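Local coordinates for macrophage migration inhibitory factor-like protein (Entamoeba histolytica, PDB 6CUQ) that is of undetermined function but belongs to the macrophage migration inhibitory factor family, whose small alpha/beta chains assemble as trimers, at residues B[18-22]-B[23-27]; B[28-31]-B[32-36]; B[41-44]-B[45-48]; B[96-99]-B[100-103]. All coordinates share one frame; numbering follows the deposited sequence.

Contact 1. Residues B[18-22]-B[23-27]; sequences ADITE and EIKKE. With EDO (1,2-ethanediol), chain D.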
loop_
_atom_site.group_PDB
_atom_site.type_symbol
_atom_site.label_atom_id
_atom_site.label_comp_id
_atom_site.label_asym_id
_atom_site.label_seq_id
_atom_site.Cartn_x
_atom_site.Cartn_y
_atom_site.Cartn_z
ATOM N N ALA B 18 -10.291 -11.838 -2.952
ATOM C CA ALA B 18 -11.078 -13.059 -2.877
ATOM C C ALA B 18 -12.120 -12.947 -1.773
ATOM O O ALA B 18 -11.950 -12.211 -0.802
ATOM C CB ALA B 18 -10.189 -14.276 -2.634
ATOM N N ASP B 19 -13.204 -13.696 -1.931
ATOM C CA ASP B 19 -14.245 -13.821 -0.909
ATOM C C ASP B 19 -13.824 -14.938 0.049
ATOM O O ASP B 19 -14.061 -16.119 -0.202
ATOM C CB ASP B 19 -15.591 -14.092 -1.591
ATOM C CG ASP B 19 -16.707 -14.431 -0.613
ATOM O OD1 ASP B 19 -16.705 -13.914 0.523
ATOM O OD2 ASP B 19 -17.583 -15.250 -0.970
ATOM N N ILE B 20 -13.155 -14.574 1.153
ATOM C CA ILE B 20 -12.614 -15.552 2.098
ATOM C C ILE B 20 -12.960 -15.185 3.541
ATOM O O ILE B 20 -13.221 -14.026 3.873
ATOM C CB ILE B 20 -11.089 -15.691 1.943
ATOM C CG1 ILE B 20 -10.454 -14.310 1.880
ATOM C CG2 ILE B 20 -10.732 -16.452 0.677
ATOM C CD1 ILE B 20 -8.958 -14.348 1.904
ATOM N N THR B 21 -12.932 -16.192 4.419
ATOM C CA THR B 21 -13.187 -15.948 5.835
ATOM C C THR B 21 -12.023 -15.206 6.498
ATOM O O THR B 21 -10.870 -15.244 6.049
ATOM C CB THR B 21 -13.399 -17.253 6.616
ATOM O OG1 THR B 21 -12.189 -18.030 6.605
ATOM C CG2 THR B 21 -14.577 -18.066 6.093
ATOM N N GLU B 22 -12.333 -14.589 7.636
ATOM C CA GLU B 22 -11.291 -13.957 8.441
ATOM C C GLU B 22 -10.240 -14.975 8.893
ATOM O O GLU B 22 -9.035 -14.697 8.838
ATOM C CB GLU B 22 -11.933 -13.267 9.647
ATOM C CG GLU B 22 -12.912 -12.161 9.268
ATOM C CD GLU B 22 -12.281 -11.111 8.362
ATOM O OE1 GLU B 22 -11.320 -10.442 8.796
ATOM O OE2 GLU B 22 -12.748 -10.955 7.212
ATOM N N GLU B 23 -10.668 -16.188 9.262
ATOM C CA GLU B 23 -9.705 -17.223 9.647
ATOM C C GLU B 23 -8.702 -17.509 8.534
ATOM O O GLU B 23 -7.496 -17.620 8.796
ATOM C CB GLU B 23 -10.426 -18.508 10.065
ATOM C CG GLU B 23 -9.477 -19.545 10.632
ATOM C CD GLU B 23 -8.646 -19.004 11.807
ATOM O OE1 GLU B 23 -9.224 -18.338 12.699
ATOM O OE2 GLU B 23 -7.412 -19.230 11.830
ATOM N N ILE B 24 -9.182 -17.637 7.289
ATOM C CA ILE B 24 -8.290 -17.889 6.157
ATOM C C ILE B 24 -7.322 -16.721 5.974
ATOM O O ILE B 24 -6.145 -16.913 5.638
ATOM C CB ILE B 24 -9.102 -18.152 4.870
ATOM C CG1 ILE B 24 -9.695 -19.565 4.855
ATOM C CG2 ILE B 24 -8.234 -17.945 3.613
ATOM C CD1 ILE B 24 -8.678 -20.665 4.810
ATOM N N LYS B 25 -7.801 -15.492 6.178
ATOM C CA LYS B 25 -6.906 -14.336 6.146
ATOM C C LYS B 25 -5.818 -14.441 7.215
ATOM O O LYS B 25 -4.653 -14.109 6.960
ATOM C CB LYS B 25 -7.707 -13.057 6.335
ATOM C CG LYS B 25 -8.460 -12.651 5.127
ATOM C CD LYS B 25 -9.424 -11.510 5.423
ATOM C CE LYS B 25 -10.635 -11.543 4.455
ATOM N NZ LYS B 25 -11.503 -10.332 4.556
ATOM N N LYS B 26 -6.180 -14.886 8.423
ATOM C CA LYS B 26 -5.161 -15.101 9.437
ATOM C C LYS B 26 -4.167 -16.158 8.977
ATOM O O LYS B 26 -2.953 -15.994 9.140
ATOM C CB LYS B 26 -5.791 -15.495 10.780
ATOM C CG LYS B 26 -6.709 -14.446 11.388
ATOM C CD LYS B 26 -7.130 -14.888 12.788
ATOM C CE LYS B 26 -8.317 -14.109 13.347
ATOM N NZ LYS B 26 -9.616 -14.756 12.942
ATOM N N GLU B 27 -4.663 -17.237 8.365
ATOM C CA GLU B 27 -3.758 -18.284 7.911
ATOM C C GLU B 27 -2.816 -17.753 6.840
ATOM O O GLU B 27 -1.630 -18.113 6.806
ATOM C CB GLU B 27 -4.558 -19.469 7.391
ATOM C CG GLU B 27 -5.212 -20.322 8.473
ATOM C CD GLU B 27 -6.173 -21.341 7.870
ATOM O OE1 GLU B 27 -6.038 -21.644 6.667
ATOM O OE2 GLU B 27 -7.063 -21.836 8.592
HETATM C C1 EDO D . -16.239 -11.210 6.176
HETATM O O1 EDO D . -15.221 -12.227 6.122
HETATM C C2 EDO D . -16.906 -11.086 4.808
HETATM O O2 EDO D . -17.454 -12.361 4.426
#
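Thr21 caps the helix that starts at Glu22, its OG1 taking the amide hydrogen of Ile24 at 3.1 Å with a nearly straight N-H...O angle of 162°. The torsion explains the bond: with chi1 at 65°, OG1 sits between the backbone N and the carbonyl carbon, a position from which it reaches the amide of Ile24. Threonine suits an N-cap because its short hydroxyl can replace the carbonyl that the first turn lacks. Behind the cap the regular i to i+4 ladder begins, with Lys25 N bonded to Thr21 O and Lys26 N to Glu22 O.

The charged pair is Glu22 and Lys25. NZ of Lys25 reaches OE2 of Glu22 at 3.0 Å, on the syn side of the carboxylate but 26° out of its plane. Glu22 folds back at chi2 while Lys25 runs extended beyond CG, which lets the two ends meet. NZ has a second partner in Thr53 OG1. OE2 also accepts from O1 of a 1,2-ethanediol at 3.0 Å, a molecule that probably comes from the crystallisation liquor.

Ile20 CD1 meets the aliphatic part of Lys25 at CG, 3.7 Å away, and Ile20 CB lies 4.0 Å from CG2 of Ile24, the two isoleucines crossing at about a right angle.

The turn joins the loop after strand 11-16 to helix 22-40. Ile20 and Ile24 lean on helix 80-95 at Ala95 and Lys94, while Glu22, Lys25 and Lys26 pack on Val55 of the second subunit.

Contact 2. Residues B[28-31]-B[32-36]; sequences IAHE and SMKIL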
loop_
_atom_site.group_PDB
_atom_site.type_symbol
_atom_site.label_atom_id
_atom_site.label_comp_id
_atom_site.label_asym_id
_atom_site.label_seq_id
_atom_site.Cartn_x
_atom_site.Cartn_y
_atom_site.Cartn_z
ATOM N N ILE B 28 -3.325 -16.880 5.968
ATOM C CA ILE B 28 -2.493 -16.249 4.948
ATOM C C ILE B 28 -1.411 -15.390 5.598
ATOM O O ILE B 28 -0.228 -15.488 5.248
ATOM C CB ILE B 28 -3.370 -15.430 3.978
ATOM C CG1 ILE B 28 -4.165 -16.369 3.070
ATOM C CG2 ILE B 28 -2.532 -14.435 3.185
ATOM C CD1 ILE B 28 -5.218 -15.670 2.212
ATOM N N ALA B 29 -1.794 -14.548 6.565
ATOM C CA ALA B 29 -0.799 -13.726 7.257
ATOM C C ALA B 29 0.253 -14.591 7.941
ATOM O O ALA B 29 1.452 -14.300 7.874
ATOM C CB ALA B 29 -1.470 -12.819 8.293
ATOM N N HIS B 30 -0.190 -15.654 8.619
ATOM C CA HIS B 30 0.727 -16.559 9.302
ATOM C C HIS B 30 1.704 -17.212 8.321
ATOM O O HIS B 30 2.925 -17.153 8.504
ATOM C CB HIS B 30 -0.088 -17.615 10.051
ATOM C CG HIS B 30 0.747 -18.679 10.695
ATOM N ND1 HIS B 30 1.585 -18.423 11.760
ATOM C CD2 HIS B 30 0.883 -20.000 10.416
ATOM C CE1 HIS B 30 2.194 -19.542 12.117
ATOM N NE2 HIS B 30 1.784 -20.514 11.321
ATOM N N GLU B 31 1.179 -17.824 7.255
ATOM C CA GLU B 31 2.038 -18.489 6.279
ATOM C C GLU B 31 2.949 -17.491 5.572
ATOM O O GLU B 31 4.084 -17.825 5.216
ATOM C CB GLU B 31 1.190 -19.239 5.256
ATOM C CG GLU B 31 0.529 -20.476 5.791
ATOM C CD GLU B 31 1.517 -21.484 6.321
ATOM O OE1 GLU B 31 2.630 -21.611 5.753
ATOM O OE2 GLU B 31 1.156 -22.178 7.289
ATOM N N SER B 32 2.455 -16.274 5.332
ATOM C CA SER B 32 3.279 -15.238 4.716
ATOM C C SER B 32 4.513 -14.954 5.560
ATOM O O SER B 32 5.643 -14.890 5.050
ATOM C CB SER B 32 2.444 -13.967 4.524
ATOM O OG SER B 32 3.263 -12.839 4.296
ATOM N N MET B 33 4.323 -14.826 6.870
ATOM C CA MET B 33 5.460 -14.566 7.742
ATOM C C MET B 33 6.425 -15.747 7.758
ATOM O O MET B 33 7.647 -15.550 7.720
ATOM C CB MET B 33 4.965 -14.228 9.144
ATOM C CG MET B 33 4.355 -12.838 9.248
ATOM S SD MET B 33 3.720 -12.466 10.886
ATOM C CE MET B 33 2.311 -13.558 11.013
ATOM N N LYS B 34 5.906 -16.983 7.755
ATOM C CA LYS B 34 6.796 -18.139 7.637
ATOM C C LYS B 34 7.581 -18.100 6.330
ATOM O O LYS B 34 8.792 -18.353 6.316
ATOM C CB LYS B 34 6.011 -19.451 7.745
ATOM C CG LYS B 34 5.720 -19.914 9.169
ATOM C CD LYS B 34 4.714 -21.043 9.185
ATOM C CE LYS B 34 5.333 -22.342 8.747
ATOM N NZ LYS B 34 4.264 -23.325 8.435
ATOM N N ILE B 35 6.898 -17.790 5.219
ATOM C CA ILE B 35 7.552 -17.722 3.908
ATOM C C ILE B 35 8.666 -16.691 3.919
ATOM O O ILE B 35 9.794 -16.963 3.491
ATOM C CB ILE B 35 6.525 -17.383 2.813
ATOM C CG1 ILE B 35 5.589 -18.551 2.518
ATOM C CG2 ILE B 35 7.238 -16.927 1.549
ATOM C CD1 ILE B 35 4.475 -18.174 1.535
ATOM N N LEU B 36 8.363 -15.490 4.421
ATOM C CA LEU B 36 9.358 -14.427 4.500
ATOM C C LEU B 36 10.574 -14.886 5.288
ATOM O O LEU B 36 11.717 -14.732 4.842
ATOM C CB LEU B 36 8.725 -13.202 5.159
ATOM C CG LEU B 36 7.696 -12.460 4.307
ATOM C CD1 LEU B 36 7.039 -11.364 5.099
ATOM C CD2 LEU B 36 8.373 -11.863 3.073
#
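Four consecutive i to i+4 bonds, from the amides of Ser32, Met33, Lys34 and Ile35 to the carbonyls of Ile28, Ala29, His30 and Glu31, are 2.8 to 3.1 Å long and mark a regular alpha-helix.

On the polar side, Glu31 and Lys34 lie side by side and point the same way. NZ of Lys34 is 3.5 Å from OE2 of Glu31 and almost equally far from OE1, a loose salt bridge that addresses the carboxylate as a whole. Bends at chi2 of Glu31 and at chi3 of Lys34 (75°) bring the two ends together. The lysine chain also passes the His30 ring obliquely, its CD 3.7 Å from NE2. His30 CG stands anti to the backbone N (chi1 175°), which brings the ring beside the chain of Lys34, while ND1 bonds to Gly60 O of the second subunit.

Met33 folds back along the helix at chi3, so that its CE comes 3.3 Å from Ala29 O and 3.8 Å from His30 CA; a flexible thioether can follow the backbone this closely. Ser32 has its CB against Ile28 O, while its hydroxyl turns to Thr49 and Tyr87, which satisfy a polar atom in a buried place. CG1 of Ile35 rests 3.2 Å from Glu31 O. Small Ala29 allows close approach to Val51 and to Ile62 of the second subunit, and branched Ile28 packs on Ile14, Leu16 and Leu91.

Mostly apolar groups, with Ser32 among them, over the sheet, and charged ends on the other side: this is the crossover helix of a beta-alpha-beta unit, here strand 11-16, helix 22-40 and strand 48-53.

Contact 3. Residues B[41-44]-B[45-48]; sequences GKPI and SYCA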
loop_
_atom_site.group_PDB
_atom_site.type_symbol
_atom_site.label_atom_id
_atom_site.label_comp_id
_atom_site.label_asym_id
_atom_site.label_seq_id
_atom_site.Cartn_x
_atom_site.Cartn_y
_atom_site.Cartn_z
ATOM N N GLY B 41 15.517 -15.474 5.152
ATOM C CA GLY B 41 16.530 -16.013 6.040
ATOM C C GLY B 41 16.702 -15.349 7.385
ATOM O O GLY B 41 17.738 -15.561 8.026
ATOM N N LYS B 42 15.751 -14.548 7.829
ATOM C CA LYS B 42 15.857 -13.820 9.084
ATOM C C LYS B 42 15.099 -14.556 10.180
ATOM O O LYS B 42 14.359 -15.503 9.905
ATOM C CB LYS B 42 15.309 -12.403 8.898
ATOM N N PRO B 43 15.281 -14.173 11.453
ATOM C CA PRO B 43 14.409 -14.728 12.497
ATOM C C PRO B 43 12.983 -14.241 12.301
ATOM O O PRO B 43 12.745 -13.074 11.974
ATOM C CB PRO B 43 15.006 -14.183 13.802
ATOM C CG PRO B 43 15.786 -12.991 13.402
ATOM C CD PRO B 43 16.315 -13.294 12.020
ATOM N N ILE B 44 12.026 -15.149 12.516
ATOM C CA ILE B 44 10.644 -14.842 12.163
ATOM C C ILE B 44 10.060 -13.751 13.047
ATOM O O ILE B 44 9.060 -13.126 12.676
ATOM C CB ILE B 44 9.761 -16.106 12.214
ATOM C CG1 ILE B 44 8.428 -15.827 11.491
ATOM C CG2 ILE B 44 9.585 -16.582 13.651
ATOM C CD1 ILE B 44 7.535 -17.004 11.324
ATOM N N SER B 45 10.662 -13.493 14.205
ATOM C CA SER B 45 10.161 -12.453 15.094
ATOM C C SER B 45 10.218 -11.077 14.451
ATOM O O SER B 45 9.567 -10.150 14.947
ATOM C CB SER B 45 10.933 -12.466 16.425
ATOM O OG SER B 45 12.277 -12.059 16.244
ATOM N N TYR B 46 10.969 -10.921 13.363
ATOM C CA TYR B 46 11.038 -9.653 12.660
ATOM C C TYR B 46 10.231 -9.639 11.369
ATOM O O TYR B 46 10.184 -8.601 10.704
ATOM C CB TYR B 46 12.497 -9.323 12.315
ATOM C CG TYR B 46 13.414 -9.155 13.498
ATOM C CD1 TYR B 46 12.921 -8.796 14.750
ATOM C CD2 TYR B 46 14.779 -9.359 13.359
ATOM C CE1 TYR B 46 13.772 -8.649 15.827
ATOM C CE2 TYR B 46 15.629 -9.213 14.420
ATOM C CZ TYR B 46 15.127 -8.858 15.651
ATOM O OH TYR B 46 16.000 -8.717 16.708
ATOM N N CYS B 47 9.551 -10.730 11.027
ATOM C CA CYS B 47 8.718 -10.772 9.829
ATOM C C CYS B 47 7.286 -10.383 10.169
ATOM O O CYS B 47 6.741 -10.809 11.191
ATOM C CB CYS B 47 8.746 -12.165 9.204
ATOM S SG CYS B 47 10.401 -12.727 8.737
ATOM N N ALA B 48 6.678 -9.577 9.302
ATOM C CA ALA B 48 5.358 -9.025 9.560
ATOM C C ALA B 48 4.544 -9.062 8.276
ATOM O O ALA B 48 5.096 -9.112 7.174
ATOM C CB ALA B 48 5.436 -7.593 10.104
#
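Pro43 and Tyr46 meet round a tight turn in which two backbone carbonyls are taken up by amides three residues ahead. Tyr46 N gives its hydrogen to Pro43 O at 3.1 Å with an angle of 168°, and Cys47 N gives its own to Ile44 O at 2.9 Å. Such i to i+3 bonds are those of a short 3-10 turn. In both the donor stands above the carbonyl plane and off the lone pairs, as is usual for bonds of this span. Proline, having no amide hydrogen to give, suits the opening of the turn, where it serves as an acceptor. The carbonyl of Tyr46 is satisfied by the hydroxyl of Tyr103 in the second subunit, and the backbone of Ala48 bonds to Pro10 and Ala12.

The side chains add apolar contacts. CG of Pro43 approaches the Tyr46 ring obliquely, 3.8 Å from CD2. Tyr46 CG lies anti to its carbonyl carbon (chi1 -62°), which swings the ring back toward the proline. SG of Cys47 lies 4.0 Å from Pro43 O, a packing distance, and the cysteine side chain touches Leu36 and Ser37 of helix 22-40.

With the inner bonds of the turn made by the backbone, Ile44 and Cys47 are left to pack on helix 22-40, and branched Ile44 also on Gly60 of the second subunit, while the Tyr46 carbonyl serves the trimer interface.

Contact 4. Residues B[96-99]-B[100-103]; sequences GIEG and GNIY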
loop_
_atom_site.group_PDB
_atom_site.type_symbol
_atom_site.label_atom_id
_atom_site.label_comp_id
_atom_site.label_asym_id
_atom_site.label_seq_id
_atom_site.Cartn_x
_atom_site.Cartn_y
_atom_site.Cartn_z
ATOM N N GLY B 96 -7.908 -19.541 -3.837
ATOM C CA GLY B 96 -8.264 -19.893 -5.194
ATOM C C GLY B 96 -7.897 -18.869 -6.238
ATOM O O GLY B 96 -8.491 -18.863 -7.324
ATOM N N ILE B 97 -6.920 -18.012 -5.951
ATOM C CA ILE B 97 -6.497 -16.972 -6.878
ATOM C C ILE B 97 -5.468 -17.562 -7.833
ATOM O O ILE B 97 -4.523 -18.247 -7.410
ATOM C CB ILE B 97 -5.941 -15.756 -6.116
ATOM C CG1 ILE B 97 -6.975 -15.259 -5.091
ATOM C CG2 ILE B 97 -5.555 -14.660 -7.072
ATOM C CD1 ILE B 97 -6.517 -14.067 -4.268
ATOM N N GLU B 98 -5.672 -17.330 -9.126
ATOM C CA GLU B 98 -4.772 -17.869 -10.129
ATOM C C GLU B 98 -3.442 -17.125 -10.125
ATOM O O GLU B 98 -3.353 -15.962 -9.717
ATOM C CB GLU B 98 -5.412 -17.816 -11.515
ATOM C CG GLU B 98 -6.547 -18.824 -11.691
ATOM C CD GLU B 98 -7.277 -18.674 -13.022
ATOM O OE1 GLU B 98 -6.976 -17.718 -13.769
ATOM O OE2 GLU B 98 -8.129 -19.535 -13.338
ATOM N N GLY B 99 -2.387 -17.837 -10.523
ATOM C CA GLY B 99 -1.082 -17.209 -10.624
ATOM C C GLY B 99 -1.072 -16.046 -11.598
ATOM O O GLY B 99 -0.400 -15.039 -11.370
ATOM N N GLY B 100 -1.827 -16.161 -12.690
ATOM C CA GLY B 100 -1.938 -15.078 -13.647
ATOM C C GLY B 100 -2.743 -13.880 -13.184
ATOM O O GLY B 100 -2.893 -12.928 -13.955
ATOM N N ASN B 101 -3.278 -13.894 -11.962
ATOM C CA ASN B 101 -4.024 -12.766 -11.420
ATOM C C ASN B 101 -3.393 -12.244 -10.129
ATOM O O ASN B 101 -4.074 -11.667 -9.280
ATOM C CB ASN B 101 -5.484 -13.154 -11.191
ATOM C CG ASN B 101 -6.197 -13.499 -12.471
ATOM O OD1 ASN B 101 -5.877 -12.968 -13.538
ATOM N ND2 ASN B 101 -7.174 -14.390 -12.381
ATOM N N ILE B 102 -2.087 -12.445 -9.966
ATOM C CA ILE B 102 -1.341 -11.956 -8.813
ATOM C C ILE B 102 -0.128 -11.184 -9.308
ATOM O O ILE B 102 0.675 -11.717 -10.081
ATOM C CB ILE B 102 -0.894 -13.104 -7.889
ATOM C CG1 ILE B 102 -2.105 -13.885 -7.382
ATOM C CG2 ILE B 102 -0.002 -12.571 -6.770
ATOM C CD1 ILE B 102 -1.763 -15.131 -6.627
ATOM N N TYR B 103 0.013 -9.939 -8.862
ATOM C CA TYR B 103 1.229 -9.170 -9.081
ATOM C C TYR B 103 1.971 -8.996 -7.761
ATOM O O TYR B 103 1.364 -8.893 -6.689
ATOM C CB TYR B 103 0.932 -7.793 -9.673
ATOM C CG TYR B 103 0.761 -7.756 -11.167
ATOM C CD1 TYR B 103 1.237 -8.776 -11.969
ATOM C CD2 TYR B 103 0.119 -6.687 -11.774
ATOM C CE1 TYR B 103 1.077 -8.730 -13.338
ATOM C CE2 TYR B 103 -0.053 -6.636 -13.127
ATOM C CZ TYR B 103 0.425 -7.655 -13.917
ATOM O OH TYR B 103 0.245 -7.575 -15.287
#
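Asn101 N bonds to Glu98 O at 3.1 Å with an angle of 158°, closing a tight turn through two glycines. The donor stands 65° out of the carbonyl plane. A second, weak bond follows from Ile102 N to Gly99 O at 3.4 Å. Gly99 and Gly100 both have negative phi and near-helical angles, so the turn does not depend on their lack of a side chain; Gly96 is different, leaving helix 80-95 with the positive phi that glycine adopts easily.

Above the turn the side chains of Glu98 and Asn101 run side by side in the same direction, their carboxylate and amide planes only 19° apart. Polar residues fit this partly open edge.

Farther in, the apolar residues take over. CG2 of Ile97 meets CG1 of Ile102 at 3.5 Å, the two side chains crossing at about a right angle. CG2 of Ile97 is anti to the backbone N, beside the carbonyl carbon, which turns this branch to its partner. CG1 of Ile102 also lies 3.4 Å from Glu98 O.

The turn leads from helix 80-95 into strand 102-108. Ile102 packs against that helix at Cys88 and Leu91 and beside Ile68 of strand 66-72, while Tyr103 pairs with a strand of the third subunit.

From the N terminus, contact 1 turns the loop after strand 11-16 into helix 22-40, and contact 2 continues along the same helix. Contact 3 then closes the return from that helix to strand 48-53, completing the beta-alpha-beta unit, and contact 4 plays the corresponding part between helix 80-95 and strand 102-108. The four follow in series; none nests in or crosses another. Contact 1 touches contact 2 through Ile20 and Ile28 and contact 4 through Ala18 and Ile97, while contact 2 meets contact 3 at Met33 and Leu36. Contacts 3 and 4 lie on opposite sides of the chain's centre, about 25 Å apart between centres, and each pairs with a different neighbouring subunit.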